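Local coordinates for protein glucosamine-6-phosphate deaminase (Thermotoga maritima, PDB 1J5X) that belongs to the SIS-domain family and carries two parallel beta sheets flanked by helices in one chain, at residues 16-30 and 152-166. Residues are numbered along the deposited sequence; the frame is centred on the assembly and turned at random.
Sequences TLKEITDQKNELKKF and PVREEAIVMTKSFSM
Lys162 opens the first turn of helix 162-179, which follows the loop leaving edge strand 147-150 of the SIS domain's five-stranded parallel sheet, and its side chain lies as a knob among Lys18, Glu19, Asp22 and Gln23 of helix 15-25. Lys162 CB rests 3.6 Å from Glu19 O and beside Gln23 CG. With chi1 at 69°, CG stands between backbone N and carbonyl carbon, and the chain then runs extended, CD passing Asp22 CB. At the tip Lys162 NZ meets Asp22 OD2 at 2.7 Å, on the anti side and 32° out of the carboxylate plane, while Lys18 NZ takes the syn lone pair of the same oxygen. A longer salt bridge to Glu26 OE1 completes the network; the two acids probably offset the nearness of the two ammonium groups. Lysine suits this place because its methylenes pack on the helix while its charge reaches the acids.

Glu19 points at the loop and grips it twice: OE2 accepts from Glu156 N at 2.7 Å, nearly straight at 174°, and OE1 from Ala157 N at 3.0 Å, both on the syn side. A carboxylate fits two successive amides well, and a water joins OE1 to Val159 O and Thr161 OG1. Next to Glu19, Ile20 CG1 packs on Thr161 CG2. An amide suits Gln23 by accepting and donating at once: OE1 accepts from Ser165 OG in the carbonyl plane, and NE2 donates to Ile20 O and also to Gln316 of helix 313-326.

Beyond the break at Glu26, Leu27 CD1 meets Met166 CG. Met166, present as selenomethionine, has a long unbranched chain that can lie over one face of Phe30 in a Met-aromatic contact, its SE 4.4 Å from the ring centroid and its CB 3.5 Å from Phe30 CE2.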
loop_
_atom_site.group_PDB
_atom_site.type_symbol
_atom_site.label_atom_id
_atom_site.label_comp_id
_atom_site.label_asym_id
_atom_site.label_seq_id
_atom_site.Cartn_x
_atom_site.Cartn_y
_atom_site.Cartn_z
ATOM N N THR A 16 17.050 3.685 0.366
ATOM C CA THR A 16 15.643 3.748 -0.039
ATOM C C THR A 16 15.540 3.417 -1.536
ATOM O O THR A 16 14.754 2.519 -1.935
ATOM C CB THR A 16 15.057 5.122 0.334
ATOM O OG1 THR A 16 15.154 5.264 1.771
ATOM C CG2 THR A 16 13.597 5.250 -0.095
ATOM N N LEU A 17 16.341 4.089 -2.373
ATOM C CA LEU A 17 16.312 3.769 -3.801
ATOM C C LEU A 17 16.602 2.274 -4.011
ATOM O O LEU A 17 15.963 1.598 -4.855
ATOM C CB LEU A 17 17.354 4.612 -4.554
ATOM C CG LEU A 17 17.333 4.302 -6.072
ATOM C CD1 LEU A 17 15.944 4.573 -6.625
ATOM C CD2 LEU A 17 18.337 5.203 -6.815
ATOM N N LYS A 18 17.559 1.711 -3.256
ATOM C CA LYS A 18 17.859 0.287 -3.409
ATOM C C LYS A 18 16.640 -0.599 -3.112
ATOM O O LYS A 18 16.319 -1.548 -3.850
ATOM C CB LYS A 18 19.003 -0.145 -2.492
ATOM C CG LYS A 18 19.341 -1.647 -2.552
ATOM C CD LYS A 18 18.672 -2.483 -1.490
ATOM C CE LYS A 18 19.139 -3.941 -1.559
ATOM N NZ LYS A 18 18.382 -4.849 -0.671
ATOM N N GLU A 19 15.983 -0.302 -2.002
ATOM C CA GLU A 19 14.820 -1.083 -1.637
ATOM C C GLU A 19 13.633 -0.823 -2.616
ATOM O O GLU A 19 12.869 -1.713 -2.889
ATOM C CB GLU A 19 14.504 -0.760 -0.172
ATOM C CG GLU A 19 15.696 -1.327 0.669
ATOM C CD GLU A 19 15.653 -1.080 2.180
ATOM O OE1 GLU A 19 14.917 -0.204 2.625
ATOM O OE2 GLU A 19 16.387 -1.771 2.886
ATOM N N ILE A 20 13.470 0.361 -3.150
ATOM C CA ILE A 20 12.393 0.554 -4.168
ATOM C C ILE A 20 12.750 -0.361 -5.374
ATOM O O ILE A 20 11.924 -1.146 -5.911
ATOM C CB ILE A 20 12.347 2.017 -4.643
ATOM C CG1 ILE A 20 11.963 2.909 -3.465
ATOM C CG2 ILE A 20 11.376 2.183 -5.817
ATOM C CD1 ILE A 20 11.851 4.379 -3.887
ATOM N N THR A 21 14.008 -0.263 -5.791
ATOM C CA THR A 21 14.496 -1.042 -6.935
ATOM C C THR A 21 14.404 -2.545 -6.731
ATOM O O THR A 21 14.294 -3.301 -7.701
ATOM C CB THR A 21 15.957 -0.619 -7.281
ATOM O OG1 THR A 21 15.935 0.774 -7.536
ATOM C CG2 THR A 21 16.437 -1.324 -8.582
ATOM N N ASP A 22 14.380 -2.979 -5.475
ATOM C CA ASP A 22 14.271 -4.390 -5.192
ATOM C C ASP A 22 12.906 -4.956 -5.685
ATOM O O ASP A 22 12.764 -6.161 -5.783
ATOM C CB ASP A 22 14.377 -4.692 -3.703
ATOM C CG ASP A 22 15.832 -4.663 -3.182
ATOM O OD1 ASP A 22 16.757 -4.745 -4.042
ATOM O OD2 ASP A 22 16.013 -4.597 -1.924
ATOM N N GLN A 23 11.942 -4.086 -5.941
ATOM C CA GLN A 23 10.647 -4.572 -6.413
ATOM C C GLN A 23 10.848 -5.035 -7.857
ATOM O O GLN A 23 10.019 -5.737 -8.432
ATOM C CB GLN A 23 9.598 -3.467 -6.298
ATOM C CG GLN A 23 9.127 -3.360 -4.844
ATOM C CD GLN A 23 8.662 -1.973 -4.476
ATOM O OE1 GLN A 23 7.482 -1.909 -3.911
ATOM N NE2 GLN A 23 9.376 -0.957 -4.685
ATOM N N LYS A 24 11.946 -4.589 -8.453
ATOM C CA LYS A 24 12.272 -5.037 -9.794
ATOM C C LYS A 24 13.253 -6.179 -9.708
ATOM O O LYS A 24 13.105 -7.191 -10.388
ATOM C CB LYS A 24 12.904 -3.921 -10.607
ATOM C CG LYS A 24 13.803 -4.473 -11.740
ATOM C CD LYS A 24 14.053 -3.407 -12.769
ATOM C CE LYS A 24 15.316 -2.656 -12.504
ATOM N NZ LYS A 24 15.719 -1.860 -13.731
ATOM N N ASN A 25 14.280 -6.042 -8.864
ATOM C CA ASN A 25 15.297 -7.086 -8.803
ATOM C C ASN A 25 15.108 -8.323 -7.961
ATOM O O ASN A 25 15.694 -9.364 -8.246
ATOM C CB ASN A 25 16.656 -6.464 -8.394
ATOM C CG ASN A 25 17.151 -5.450 -9.413
ATOM O OD1 ASN A 25 17.050 -5.684 -10.624
ATOM N ND2 ASN A 25 17.699 -4.332 -8.939
ATOM N N GLU A 26 14.309 -8.237 -6.914
ATOM C CA GLU A 26 14.197 -9.368 -6.020
ATOM C C GLU A 26 12.804 -9.957 -5.844
ATOM O O GLU A 26 12.620 -10.938 -5.136
ATOM C CB GLU A 26 14.728 -8.930 -4.648
ATOM C CG GLU A 26 16.054 -8.128 -4.778
ATOM C CD GLU A 26 16.805 -7.924 -3.440
ATOM O OE1 GLU A 26 16.154 -7.951 -2.362
ATOM O OE2 GLU A 26 18.056 -7.712 -3.463
ATOM N N LEU A 27 11.834 -9.350 -6.485
ATOM C CA LEU A 27 10.451 -9.792 -6.299
ATOM C C LEU A 27 10.194 -11.224 -6.740
ATOM O O LEU A 27 9.540 -11.974 -6.039
ATOM C CB LEU A 27 9.512 -8.825 -7.037
ATOM C CG LEU A 27 8.008 -9.006 -6.777
ATOM C CD1 LEU A 27 7.697 -8.713 -5.247
ATOM C CD2 LEU A 27 7.269 -8.019 -7.701
ATOM N N LYS A 28 10.710 -11.595 -7.909
ATOM C CA LYS A 28 10.493 -12.958 -8.383
ATOM C C LYS A 28 11.063 -13.985 -7.437
ATOM O O LYS A 28 10.466 -15.028 -7.128
ATOM C CB LYS A 28 11.062 -13.137 -9.800
ATOM C CG LYS A 28 10.761 -14.524 -10.404
ATOM C CD LYS A 28 11.021 -14.508 -11.921
ATOM C CE LYS A 28 10.674 -15.830 -12.621
ATOM N NZ LYS A 28 11.781 -16.841 -12.534
ATOM N N LYS A 29 12.259 -13.698 -6.938
ATOM C CA LYS A 29 12.861 -14.616 -5.991
ATOM C C LYS A 29 12.028 -14.763 -4.723
ATOM O O LYS A 29 11.832 -15.862 -4.208
ATOM C CB LYS A 29 14.260 -14.092 -5.619
ATOM C CG LYS A 29 15.002 -14.904 -4.582
ATOM C CD LYS A 29 16.421 -14.282 -4.452
ATOM C CE LYS A 29 17.341 -15.054 -3.513
ATOM N NZ LYS A 29 18.553 -14.222 -3.259
ATOM N N PHE A 30 11.558 -13.628 -4.212
ATOM C CA PHE A 30 10.758 -13.630 -3.014
ATOM C C PHE A 30 9.467 -14.402 -3.325
ATOM O O PHE A 30 9.012 -15.227 -2.541
ATOM C CB PHE A 30 10.417 -12.182 -2.618
ATOM C CG PHE A 30 9.294 -12.081 -1.631
ATOM C CD1 PHE A 30 9.495 -12.368 -0.293
ATOM C CD2 PHE A 30 7.991 -11.715 -2.070
ATOM C CE1 PHE A 30 8.431 -12.301 0.646
ATOM C CE2 PHE A 30 6.914 -11.645 -1.158
ATOM C CZ PHE A 30 7.125 -11.935 0.203
ATOM N N PRO A 152 10.338 -12.953 5.194
ATOM C CA PRO A 152 11.779 -12.949 4.933
ATOM C C PRO A 152 12.097 -11.821 3.989
ATOM O O PRO A 152 12.446 -12.018 2.822
ATOM C CB PRO A 152 12.014 -14.354 4.371
ATOM C CG PRO A 152 10.737 -14.594 3.507
ATOM C CD PRO A 152 9.645 -14.057 4.488
ATOM N N VAL A 153 11.949 -10.603 4.489
ATOM C CA VAL A 153 12.176 -9.423 3.665
ATOM C C VAL A 153 13.126 -8.503 4.428
ATOM O O VAL A 153 12.873 -8.200 5.613
ATOM C CB VAL A 153 10.862 -8.647 3.475
ATOM C CG1 VAL A 153 11.080 -7.358 2.771
ATOM C CG2 VAL A 153 9.834 -9.517 2.697
ATOM N N ARG A 154 14.198 -8.064 3.782
ATOM C CA ARG A 154 15.097 -7.114 4.468
ATOM C C ARG A 154 14.794 -5.732 4.021
ATOM O O ARG A 154 14.998 -5.409 2.875
ATOM C CB ARG A 154 16.571 -7.403 4.149
ATOM C CG ARG A 154 17.199 -8.366 5.119
ATOM C CD ARG A 154 18.769 -8.288 5.181
ATOM N NE ARG A 154 19.283 -9.204 6.210
ATOM C CZ ARG A 154 19.444 -10.532 6.078
ATOM N NH1 ARG A 154 19.147 -11.155 4.932
ATOM N NH2 ARG A 154 19.884 -11.248 7.122
ATOM N N GLU A 155 14.255 -4.909 4.900
ATOM C CA GLU A 155 13.989 -3.560 4.525
ATOM C C GLU A 155 14.447 -2.711 5.726
ATOM O O GLU A 155 13.934 -2.856 6.852
ATOM C CB GLU A 155 12.516 -3.346 4.241
ATOM C CG GLU A 155 12.226 -2.008 3.651
ATOM C CD GLU A 155 10.714 -1.779 3.479
ATOM O OE1 GLU A 155 9.990 -1.654 4.496
ATOM O OE2 GLU A 155 10.271 -1.719 2.314
ATOM N N GLU A 156 15.425 -1.860 5.424
ATOM C CA GLU A 156 16.131 -0.956 6.351
ATOM C C GLU A 156 15.736 0.485 6.418
ATOM O O GLU A 156 15.907 1.140 7.461
ATOM C CB GLU A 156 17.608 -0.920 5.956
ATOM C CG GLU A 156 18.266 -2.219 5.958
ATOM C CD GLU A 156 18.199 -2.775 7.281
ATOM O OE1 GLU A 156 18.228 -1.967 8.256
ATOM O OE2 GLU A 156 18.121 -4.007 7.375
ATOM N N ALA A 157 15.292 1.025 5.305
ATOM C CA ALA A 157 14.993 2.419 5.273
ATOM C C ALA A 157 13.841 2.784 6.178
ATOM O O ALA A 157 13.029 1.898 6.541
ATOM C CB ALA A 157 14.720 2.833 3.863
ATOM N N ILE A 158 13.790 4.075 6.542
ATOM C CA ILE A 158 12.712 4.618 7.361
ATOM C C ILE A 158 11.392 4.410 6.602
ATOM O O ILE A 158 10.421 3.924 7.167
ATOM C CB ILE A 158 12.849 6.181 7.588
ATOM C CG1 ILE A 158 14.094 6.479 8.400
ATOM C CG2 ILE A 158 11.619 6.758 8.325
ATOM C CD1 ILE A 158 14.387 5.385 9.430
ATOM N N VAL A 159 11.356 4.819 5.339
ATOM C CA VAL A 159 10.131 4.673 4.557
ATOM C C VAL A 159 9.926 3.268 4.032
ATOM O O VAL A 159 10.847 2.627 3.493
ATOM C CB VAL A 159 10.138 5.678 3.393
ATOM C CG1 VAL A 159 8.868 5.558 2.550
ATOM C CG2 VAL A 159 10.262 7.078 3.972
HETATM N N MSE A 160 8.708 2.754 4.232
HETATM C CA MSE A 160 8.382 1.429 3.729
HETATM C C MSE A 160 8.198 1.508 2.233
HETATM O O MSE A 160 7.521 2.403 1.725
HETATM C CB MSE A 160 7.092 0.910 4.391
HETATM C CG MSE A 160 7.386 0.270 5.706
HETATM SE SE MSE A 160 5.711 -0.226 6.668
HETATM C CE MSE A 160 4.917 -1.117 5.126
ATOM N N THR A 161 8.794 0.539 1.514
ATOM C CA THR A 161 8.695 0.526 0.078
ATOM C C THR A 161 8.313 -0.894 -0.325
ATOM O O THR A 161 7.108 -1.236 -0.387
ATOM C CB THR A 161 10.073 0.993 -0.634
ATOM O OG1 THR A 161 11.187 0.225 -0.139
ATOM C CG2 THR A 161 10.312 2.473 -0.359
ATOM N N LYS A 162 9.315 -1.719 -0.552
ATOM C CA LYS A 162 9.104 -3.106 -0.989
ATOM C C LYS A 162 8.334 -3.967 0.000
ATOM O O LYS A 162 7.646 -4.891 -0.404
ATOM C CB LYS A 162 10.458 -3.781 -1.259
ATOM C CG LYS A 162 11.304 -4.035 -0.025
ATOM C CD LYS A 162 12.687 -4.580 -0.478
ATOM C CE LYS A 162 13.417 -5.383 0.584
ATOM N NZ LYS A 162 14.775 -5.900 0.146
ATOM N N SER A 163 8.415 -3.662 1.296
ATOM C CA SER A 163 7.708 -4.488 2.266
ATOM C C SER A 163 6.183 -4.361 2.078
ATOM O O SER A 163 5.459 -5.334 2.307
ATOM C CB SER A 163 8.064 -4.101 3.731
ATOM O OG SER A 163 7.708 -2.783 4.025
ATOM N N PHE A 164 5.728 -3.196 1.662
ATOM C CA PHE A 164 4.275 -3.028 1.475
ATOM C C PHE A 164 3.845 -3.987 0.313
ATOM O O PHE A 164 2.936 -4.831 0.445
ATOM C CB PHE A 164 3.995 -1.573 1.092
ATOM C CG PHE A 164 2.546 -1.290 0.750
ATOM C CD1 PHE A 164 2.045 -1.564 -0.535
ATOM C CD2 PHE A 164 1.693 -0.754 1.713
ATOM C CE1 PHE A 164 0.746 -1.309 -0.853
ATOM C CE2 PHE A 164 0.342 -0.493 1.404
ATOM C CZ PHE A 164 -0.121 -0.763 0.130
ATOM N N SER A 165 4.555 -3.866 -0.796
ATOM C CA SER A 165 4.224 -4.671 -1.981
ATOM C C SER A 165 4.373 -6.136 -1.722
ATOM O O SER A 165 3.518 -6.954 -2.103
ATOM C CB SER A 165 5.138 -4.287 -3.145
ATOM O OG SER A 165 4.968 -2.908 -3.477
HETATM N N MSE A 166 5.495 -6.540 -1.118
HETATM C CA MSE A 166 5.655 -7.947 -0.866
HETATM C C MSE A 166 4.706 -8.562 0.149
HETATM O O MSE A 166 4.265 -9.704 -0.010
HETATM C CB MSE A 166 7.175 -8.253 -0.520
HETATM C CG MSE A 166 8.026 -7.818 -1.665
HETATM SE SE MSE A 166 9.969 -8.006 -1.025
HETATM C CE MSE A 166 10.791 -7.795 -2.759
HETATM O O HOH W 1 13.469 6.146 3.865
HETATM O O HOH W 2 17.344 -3.933 2.119
HETATM O O HOH W 3 12.440 1.275 1.801
#